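Local coordinates for plastocyanin (Adiantum capillus-veneris, PDB 1KDJ), which carries electrons from the cytochrome b6-f complex to P700 of photosystem I by means of a single bound copper ion, at residues 26-40 with 62-76. Sequence-based numbering, arbitrary orientation.
With CU (copper (II) ion), chain B.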
ATOM      1  N   ALA A  26       6.101   4.089 -10.054  1.00 21.15           N
ATOM      2  CA  ALA A  26       6.155   4.034  -8.605  1.00 21.08           C
ATOM      3  C   ALA A  26       4.893   4.623  -7.918  1.00 21.41           C
ATOM      4  O   ALA A  26       4.232   5.593  -8.355  1.00 20.36           O
ATOM      5  CB  ALA A  26       7.397   4.793  -8.172  1.00 21.05           C
ATOM      6  N   VAL A  27       4.416   3.951  -6.878  1.00 20.93           N
ATOM      7  CA  VAL A  27       3.349   4.468  -6.043  1.00 21.49           C
ATOM      8  C   VAL A  27       4.081   4.853  -4.755  1.00 21.57           C
ATOM      9  O   VAL A  27       4.732   4.004  -4.138  1.00 21.35           O
ATOM     10  CB  VAL A  27       2.317   3.405  -5.774  1.00 20.38           C
ATOM     11  CG1 VAL A  27       1.172   3.983  -4.966  1.00 20.88           C
ATOM     12  CG2 VAL A  27       1.740   2.920  -7.095  1.00 23.11           C
ATOM     13  N   GLU A  28       4.092   6.140  -4.403  1.00 20.16           N
ATOM     14  CA  GLU A  28       4.756   6.599  -3.203  1.00 21.00           C
ATOM     15  C   GLU A  28       3.679   6.813  -2.153  1.00 19.31           C
ATOM     16  O   GLU A  28       2.734   7.579  -2.369  1.00 18.83           O
ATOM     17  CB  GLU A  28       5.463   7.893  -3.457  1.00 23.80           C
ATOM     18  CG  GLU A  28       6.405   8.249  -2.323  1.00 30.85           C
ATOM     19  CD  GLU A  28       6.949   9.665  -2.459  1.00 37.79           C
ATOM     20  OE1 GLU A  28       7.534   9.986  -3.509  1.00 40.94           O
ATOM     21  OE2 GLU A  28       6.770  10.458  -1.522  1.00 40.90           O
ATOM     22  N   PHE A  29       3.754   6.089  -1.047  1.00 17.55           N
ATOM     23  CA  PHE A  29       2.822   6.215   0.065  1.00 16.57           C
ATOM     24  C   PHE A  29       3.510   7.135   1.070  1.00 16.73           C
ATOM     25  O   PHE A  29       4.693   6.972   1.347  1.00 15.12           O
ATOM     26  CB  PHE A  29       2.580   4.859   0.668  1.00 15.58           C
ATOM     27  CG  PHE A  29       1.860   3.865  -0.214  1.00 13.26           C
ATOM     28  CD1 PHE A  29       0.489   3.806  -0.205  1.00 13.47           C
ATOM     29  CD2 PHE A  29       2.584   2.983  -0.985  1.00 14.55           C
ATOM     30  CE1 PHE A  29      -0.202   2.874  -0.946  1.00 13.57           C
ATOM     31  CE2 PHE A  29       1.882   2.058  -1.733  1.00 13.74           C
ATOM     32  CZ  PHE A  29       0.508   1.989  -1.722  1.00 13.73           C
ATOM     33  N   THR A  30       2.843   8.175   1.563  1.00 18.19           N
ATOM     34  CA  THR A  30       3.440   9.138   2.474  1.00 19.54           C
ATOM     35  C   THR A  30       2.511   9.289   3.654  1.00 17.61           C
ATOM     36  O   THR A  30       1.296   9.454   3.519  1.00 16.66           O
ATOM     37  CB  THR A  30       3.601  10.506   1.850  1.00 22.06           C
ATOM     38  OG1 THR A  30       4.380  10.318   0.668  1.00 28.70           O
ATOM     39  CG2 THR A  30       4.299  11.493   2.777  1.00 24.69           C
ATOM     40  N   LEU A  31       3.102   9.151   4.832  1.00 18.31           N
ATOM     41  CA  LEU A  31       2.374   9.242   6.083  1.00 17.82           C
ATOM     42  C   LEU A  31       1.914  10.684   6.341  1.00 18.22           C
ATOM     43  O   LEU A  31       2.712  11.614   6.199  1.00 20.16           O
ATOM     44  CB  LEU A  31       3.267   8.805   7.256  1.00 17.38           C
ATOM     45  CG  LEU A  31       2.609   8.884   8.610  1.00 16.23           C
ATOM     46  CD1 LEU A  31       1.606   7.780   8.781  1.00 16.44           C
ATOM     47  CD2 LEU A  31       3.692   8.823   9.653  1.00 19.19           C
ATOM     48  N   VAL A  32       0.654  10.875   6.702  1.00 18.35           N
ATOM     49  CA  VAL A  32       0.190  12.178   7.156  1.00 19.49           C
ATOM     50  C   VAL A  32      -0.307  11.956   8.601  1.00 19.28           C
ATOM     51  O   VAL A  32      -1.047  11.008   8.876  1.00 17.02           O
ATOM     52  CB  VAL A  32      -0.955  12.697   6.234  1.00 19.12           C
ATOM     53  CG1 VAL A  32      -1.408  14.073   6.728  1.00 18.99           C
ATOM     54  CG2 VAL A  32      -0.473  12.853   4.795  1.00 17.37           C
ATOM     55  N   GLY A  33       0.043  12.833   9.544  1.00 21.05           N
ATOM     56  CA  GLY A  33      -0.440  12.698  10.902  1.00 22.79           C
ATOM     57  C   GLY A  33       0.560  11.954  11.776  1.00 23.90           C
ATOM     58  O   GLY A  33       1.709  11.732  11.393  1.00 24.74           O
ATOM     59  N   GLU A  34       0.117  11.613  12.979  1.00 25.56           N
ATOM     60  CA  GLU A  34       0.978  10.936  13.913  1.00 27.72           C
ATOM     61  C   GLU A  34       0.706   9.459  14.130  1.00 26.37           C
ATOM     62  O   GLU A  34       1.561   8.780  14.699  1.00 29.62           O
ATOM     63  CB  GLU A  34       0.913  11.669  15.231  1.00 31.74           C
ATOM     64  CG  GLU A  34       2.211  12.444  15.427  1.00 39.01           C
ATOM     65  CD  GLU A  34       2.420  13.578  14.435  1.00 43.63           C
ATOM     66  OE1 GLU A  34       1.597  14.503  14.457  1.00 48.69           O
ATOM     67  OE2 GLU A  34       3.381  13.534  13.654  1.00 45.16           O
ATOM     68  N   THR A  35      -0.449   8.916  13.750  1.00 23.15           N
ATOM     69  CA  THR A  35      -0.684   7.488  13.853  1.00 20.71           C
ATOM     70  C   THR A  35       0.217   6.757  12.815  1.00 21.41           C
ATOM     71  O   THR A  35       0.175   7.108  11.628  1.00 20.41           O
ATOM     72  CB  THR A  35      -2.154   7.250  13.574  1.00 19.17           C
ATOM     73  OG1 THR A  35      -2.903   8.080  14.467  1.00 22.40           O
ATOM     74  CG2 THR A  35      -2.532   5.816  13.746  1.00 17.26           C
ATOM     75  N   GLY A  36       1.070   5.804  13.218  1.00 18.34           N
ATOM     76  CA  GLY A  36       1.897   5.029  12.311  1.00 15.81           C
ATOM     77  C   GLY A  36       0.997   4.070  11.573  1.00 11.70           C
ATOM     78  O   GLY A  36      -0.096   3.635  11.983  1.00 12.11           O
ATOM     79  N   HIS A  37       1.418   3.702  10.367  1.00 13.01           N
ATOM     80  CA  HIS A  37       0.624   2.831   9.496  1.00 12.42           C
ATOM     81  C   HIS A  37       1.601   2.076   8.620  1.00 10.03           C
ATOM     82  O   HIS A  37       2.757   2.474   8.534  1.00 10.63           O
ATOM     83  CB  HIS A  37      -0.285   3.615   8.526  1.00 12.20           C
ATOM     84  CG  HIS A  37      -1.381   4.445   9.185  1.00 13.05           C
ATOM     85  ND1 HIS A  37      -2.473   3.822   9.590  1.00 15.17           N
ATOM     86  CD2 HIS A  37      -1.432   5.807   9.355  1.00 12.90           C
ATOM     87  CE1 HIS A  37      -3.259   4.802  10.025  1.00 13.14           C
ATOM     88  NE2 HIS A  37      -2.632   5.950   9.875  1.00 12.64           N
ATOM     89  N   ASN A  38       1.171   1.039   7.930  1.00 13.36           N
ATOM     90  CA  ASN A  38       2.073   0.493   6.905  1.00 14.01           C
ATOM     91  C   ASN A  38       1.247   0.020   5.703  1.00 13.09           C
ATOM     92  O   ASN A  38       0.025   0.230   5.665  1.00 13.13           O
ATOM     93  CB  ASN A  38       2.919  -0.695   7.473  1.00 13.13           C
ATOM     94  CG  ASN A  38       2.177  -1.952   7.805  1.00  9.65           C
ATOM     95  OD1 ASN A  38       0.979  -2.185   7.689  1.00 13.10           O
ATOM     96  ND2 ASN A  38       2.931  -2.860   8.365  1.00 17.99           N
ATOM     97  N   ILE A  39       1.883  -0.641   4.728  1.00 13.47           N
ATOM     98  CA  ILE A  39       1.191  -1.064   3.510  1.00 13.64           C
ATOM     99  C   ILE A  39       1.695  -2.465   3.189  1.00 11.45           C
ATOM    100  O   ILE A  39       2.898  -2.613   2.978  1.00 12.04           O
ATOM    101  CB  ILE A  39       1.529  -0.180   2.259  1.00 17.37           C
ATOM    102  CG1 ILE A  39       1.167   1.308   2.510  1.00 20.42           C
ATOM    103  CG2 ILE A  39       0.763  -0.750   1.027  1.00 15.18           C
ATOM    104  CD1 ILE A  39       2.222   2.174   3.255  1.00 22.58           C
ATOM    105  N   VAL A  40       0.771  -3.384   3.117  1.00 12.24           N
ATOM    106  CA  VAL A  40       1.039  -4.767   2.768  1.00 15.47           C
ATOM    107  C   VAL A  40       0.029  -5.158   1.709  1.00 14.27           C
ATOM    108  O   VAL A  40      -1.176  -4.971   1.885  1.00 14.93           O
ATOM    109  CB  VAL A  40       0.889  -5.698   4.031  1.00 14.40           C
ATOM    110  CG1 VAL A  40       1.121  -7.161   3.671  1.00 15.68           C
ATOM    111  CG2 VAL A  40       1.917  -5.300   5.060  1.00 14.40           C
ATOM    112  N   GLU A  62       5.656  -6.570   7.973  1.00 38.59           N
ATOM    113  CA  GLU A  62       4.691  -6.170   8.996  1.00 40.22           C
ATOM    114  C   GLU A  62       5.300  -5.749  10.340  1.00 39.53           C
ATOM    115  O   GLU A  62       4.576  -5.443  11.279  1.00 40.41           O
ATOM    116  CB  GLU A  62       3.681  -7.292   9.235  1.00 42.75           C
ATOM    117  CG  GLU A  62       2.757  -7.528   8.034  1.00 46.83           C
ATOM    118  CD  GLU A  62       1.567  -8.479   8.254  1.00 51.06           C
ATOM    119  OE1 GLU A  62       1.587  -9.261   9.223  1.00 53.20           O
ATOM    120  OE2 GLU A  62       0.610  -8.432   7.457  1.00 51.22           O
ATOM    121  N   ASN A  63       6.623  -5.674  10.516  1.00 38.19           N
ATOM    122  CA  ASN A  63       7.253  -5.182  11.745  1.00 36.62           C
ATOM    123  C   ASN A  63       7.831  -3.789  11.451  1.00 35.07           C
ATOM    124  O   ASN A  63       8.776  -3.280  12.058  1.00 33.98           O
ATOM    125  CB  ASN A  63       8.365  -6.169  12.150  1.00 38.86           C
ATOM    126  CG  ASN A  63       9.196  -5.777  13.376  1.00 40.41           C
ATOM    127  OD1 ASN A  63       8.687  -5.643  14.490  1.00 39.96           O
ATOM    128  ND2 ASN A  63      10.500  -5.604  13.262  1.00 41.41           N
ATOM    129  N   ASP A  64       7.241  -3.133  10.463  1.00 32.95           N
ATOM    130  CA  ASP A  64       7.701  -1.858   9.953  1.00 30.75           C
ATOM    131  C   ASP A  64       6.476  -0.946   9.964  1.00 27.10           C
ATOM    132  O   ASP A  64       5.358  -1.371   9.648  1.00 26.26           O
ATOM    133  CB  ASP A  64       8.199  -2.092   8.547  1.00 35.13           C
ATOM    134  CG  ASP A  64       9.540  -1.503   8.217  1.00 40.15           C
ATOM    135  OD1 ASP A  64       9.572  -0.339   7.802  1.00 42.95           O
ATOM    136  OD2 ASP A  64      10.536  -2.222   8.357  1.00 41.93           O
ATOM    137  N   LEU A  65       6.645   0.299  10.367  1.00 24.21           N
ATOM    138  CA  LEU A  65       5.559   1.260  10.350  1.00 22.04           C
ATOM    139  C   LEU A  65       6.196   2.509   9.846  1.00 21.48           C
ATOM    140  O   LEU A  65       7.376   2.754  10.074  1.00 21.99           O
ATOM    141  CB  LEU A  65       4.951   1.550  11.739  1.00 20.45           C
ATOM    142  CG  LEU A  65       4.068   0.447  12.332  1.00 19.78           C
ATOM    143  CD1 LEU A  65       3.598   0.869  13.695  1.00 22.86           C
ATOM    144  CD2 LEU A  65       2.835   0.193  11.510  1.00 21.00           C
ATOM    145  N   LEU A  66       5.436   3.255   9.049  1.00 22.64           N
ATOM    146  CA  LEU A  66       5.848   4.588   8.643  1.00 24.87           C
ATOM    147  C   LEU A  66       5.816   5.471   9.915  1.00 26.02           C
ATOM    148  O   LEU A  66       4.991   5.280  10.821  1.00 25.71           O
ATOM    149  CB  LEU A  66       4.866   5.111   7.576  1.00 24.23           C
ATOM    150  CG  LEU A  66       4.837   4.322   6.255  1.00 25.55           C
ATOM    151  CD1 LEU A  66       3.660   4.773   5.415  1.00 26.60           C
ATOM    152  CD2 LEU A  66       6.165   4.508   5.525  1.00 24.20           C
ATOM    153  N   SER A  67       6.706   6.417  10.069  1.00 29.13           N
ATOM    154  CA  SER A  67       6.758   7.265  11.253  1.00 33.55           C
ATOM    155  C   SER A  67       7.246   8.593  10.705  1.00 37.32           C
ATOM    156  O   SER A  67       7.699   8.600   9.557  1.00 37.86           O
ATOM    157  CB  SER A  67       7.758   6.695  12.248  1.00 32.25           C
ATOM    158  OG  SER A  67       9.106   6.711  11.774  1.00 32.09           O
ATOM    159  N   GLU A  68       7.280   9.752  11.372  1.00 41.44           N
ATOM    160  CA  GLU A  68       7.762  10.919  10.645  1.00 45.80           C
ATOM    161  C   GLU A  68       9.260  10.825  10.423  1.00 46.27           C
ATOM    162  O   GLU A  68       9.818  11.552   9.615  1.00 47.78           O
ATOM    163  CB  GLU A  68       7.388  12.208  11.396  1.00 49.43           C
ATOM    164  CG  GLU A  68       6.942  13.353  10.426  1.00 53.44           C
ATOM    165  CD  GLU A  68       5.744  13.082   9.484  1.00 55.39           C
ATOM    166  OE1 GLU A  68       4.592  12.977   9.932  1.00 55.50           O
ATOM    167  OE2 GLU A  68       5.969  12.990   8.274  1.00 56.33           O
ATOM    168  N   ASP A  69       9.890   9.849  11.059  1.00 46.77           N
ATOM    169  CA  ASP A  69      11.292   9.564  10.849  1.00 48.18           C
ATOM    170  C   ASP A  69      11.455   8.732   9.564  1.00 47.20           C
ATOM    171  O   ASP A  69      12.467   8.812   8.870  1.00 48.37           O
ATOM    172  CB  ASP A  69      11.832   8.787  12.085  1.00 51.94           C
ATOM    173  CG  ASP A  69      11.847   9.492  13.468  1.00 54.31           C
ATOM    174  OD1 ASP A  69      10.789   9.862  13.990  1.00 55.34           O
ATOM    175  OD2 ASP A  69      12.934   9.651  14.039  1.00 54.92           O
ATOM    176  N   GLU A  70      10.486   7.873   9.223  1.00 45.14           N
ATOM    177  CA  GLU A  70      10.497   7.008   8.035  1.00 41.87           C
ATOM    178  C   GLU A  70       9.140   7.312   7.383  1.00 37.93           C
ATOM    179  O   GLU A  70       8.197   6.528   7.531  1.00 36.24           O
ATOM    180  CB  GLU A  70      10.572   5.527   8.464  1.00 44.09           C
ATOM    181  CG  GLU A  70      10.546   4.452   7.353  1.00 47.83           C
ATOM    182  CD  GLU A  70       9.925   3.098   7.742  1.00 50.22           C
ATOM    183  OE1 GLU A  70      10.175   2.590   8.842  1.00 52.82           O
ATOM    184  OE2 GLU A  70       9.187   2.532   6.930  1.00 50.96           O
ATOM    185  N   PRO A  71       8.926   8.474   6.759  1.00 35.16           N
ATOM    186  CA  PRO A  71       7.594   8.923   6.351  1.00 33.24           C
ATOM    187  C   PRO A  71       7.070   8.336   5.046  1.00 30.46           C
ATOM    188  O   PRO A  71       5.860   8.406   4.833  1.00 29.25           O
ATOM    189  CB  PRO A  71       7.711  10.422   6.315  1.00 33.15           C
ATOM    190  CG  PRO A  71       9.130  10.616   5.814  1.00 34.23           C
ATOM    191  CD  PRO A  71       9.921   9.519   6.528  1.00 34.56           C
ATOM    192  N   SER A  72       7.892   7.780   4.154  1.00 28.37           N
ATOM    193  CA  SER A  72       7.356   7.231   2.937  1.00 27.20           C
ATOM    194  C   SER A  72       7.838   5.823   2.589  1.00 26.41           C
ATOM    195  O   SER A  72       8.815   5.320   3.161  1.00 26.80           O
ATOM    196  CB  SER A  72       7.664   8.246   1.840  1.00 27.15           C
ATOM    197  OG  SER A  72       8.937   8.810   2.065  1.00 32.76           O
ATOM    198  N   PHE A  73       7.084   5.165   1.695  1.00 23.55           N
ATOM    199  CA  PHE A  73       7.358   3.833   1.173  1.00 20.62           C
ATOM    200  C   PHE A  73       7.005   3.864  -0.309  1.00 21.10           C
ATOM    201  O   PHE A  73       5.921   4.314  -0.665  1.00 19.29           O
ATOM    202  CB  PHE A  73       6.482   2.807   1.835  1.00 19.50           C
ATOM    203  CG  PHE A  73       6.652   1.399   1.286  1.00 19.22           C
ATOM    204  CD1 PHE A  73       7.899   0.795   1.332  1.00 20.09           C
ATOM    205  CD2 PHE A  73       5.562   0.753   0.751  1.00 18.24           C
ATOM    206  CE1 PHE A  73       8.058  -0.477   0.834  1.00 17.94           C
ATOM    207  CE2 PHE A  73       5.733  -0.517   0.261  1.00 19.28           C
ATOM    208  CZ  PHE A  73       6.969  -1.121   0.301  1.00 17.20           C
ATOM    209  N   LYS A  74       7.842   3.293  -1.169  1.00 22.00           N
ATOM    210  CA  LYS A  74       7.634   3.311  -2.615  1.00 23.78           C
ATOM    211  C   LYS A  74       7.494   1.874  -3.127  1.00 23.70           C
ATOM    212  O   LYS A  74       8.340   1.027  -2.782  1.00 23.75           O
ATOM    213  CB  LYS A  74       8.833   4.022  -3.197  1.00 25.12           C
ATOM    214  CG  LYS A  74       8.698   4.454  -4.637  1.00 29.99           C
ATOM    215  CD  LYS A  74       9.749   5.526  -4.913  1.00 33.56           C
ATOM    216  CE  LYS A  74       9.410   6.799  -4.120  1.00 36.55           C
ATOM    217  NZ  LYS A  74      10.027   7.978  -4.716  1.00 39.57           N
ATOM    218  N   ALA A  75       6.419   1.583  -3.856  1.00 21.09           N
ATOM    219  CA  ALA A  75       6.141   0.255  -4.386  1.00 20.59           C
ATOM    220  C   ALA A  75       6.036   0.320  -5.929  1.00 21.10           C
ATOM    221  O   ALA A  75       5.534   1.326  -6.463  1.00 18.56           O
ATOM    222  CB  ALA A  75       4.821  -0.258  -3.862  1.00 18.03           C
ATOM    223  N   LYS A  76       6.522  -0.691  -6.674  1.00 20.39           N
ATOM    224  CA  LYS A  76       6.420  -0.773  -8.140  1.00 19.16           C
ATOM    225  C   LYS A  76       5.872  -2.152  -8.470  1.00 19.17           C
ATOM    226  O   LYS A  76       6.384  -3.159  -7.959  1.00 18.72           O
ATOM    227  CB  LYS A  76       7.772  -0.646  -8.814  1.00 19.57           C
ATOM    228  CG  LYS A  76       8.284   0.746  -8.994  1.00 23.12           C
ATOM    229  CD  LYS A  76       9.755   0.618  -9.238  1.00 26.78           C
ATOM    230  CE  LYS A  76      10.289   1.781 -10.049  1.00 33.15           C
ATOM    231  NZ  LYS A  76       9.982   1.551 -11.453  1.00 38.84           N
TER
HETATM  232 CU    CU B 103      -3.028   1.985   9.769  1.00 16.39          CU
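Leu-66 is the bump that fills the hollow between strand 27-31 and residues 37-39: its CB rests on CB of Leu-31 (4.0 Å), while CD1 reaches CD1 of Ile-39 (3.7 Å). Leu-31 in turn sends CD2 against the start of the turn 67-70, 3.7 Å from Ser-67 C. Leu-31 CD1 meets the edge of the His-37 ring in its plane, and ND1 of that ring binds copper at 1.9 Å. On the backbone of His-37, whose side chain starts away from 62-76, O accepts from Leu-66 N (2.8 Å). Asn-38 ND2 donates to Asp-64 O (3.1 Å), which lies 24° out of the Asn-38 amide plane; Asn-38 OD1 accepts a hydrogen bond from Thr-88 N.

Farther along, strands 27-31 and 72-75 run antiparallel. Phe-29 and Phe-73 lie side by side, CD2 to CD2 4.1 Å. With CG beside its backbone N (chi1 -66°), the Phe-29 ring slots between Val-27 CG1 on one face and Ile-39 CG1 on the other. Across the outer face, Lys-74 bends at chi3 and lays CE against Glu-28 CG, bringing NZ to OE1 of Glu-28 in a weak salt bridge (3.4 Å). Phe-29 also meets Phe-85 of the second sheet edge-to-face, so the contact supplies part of the hydrophobic core of a cupredoxin beta sandwich, beside its blue-copper site.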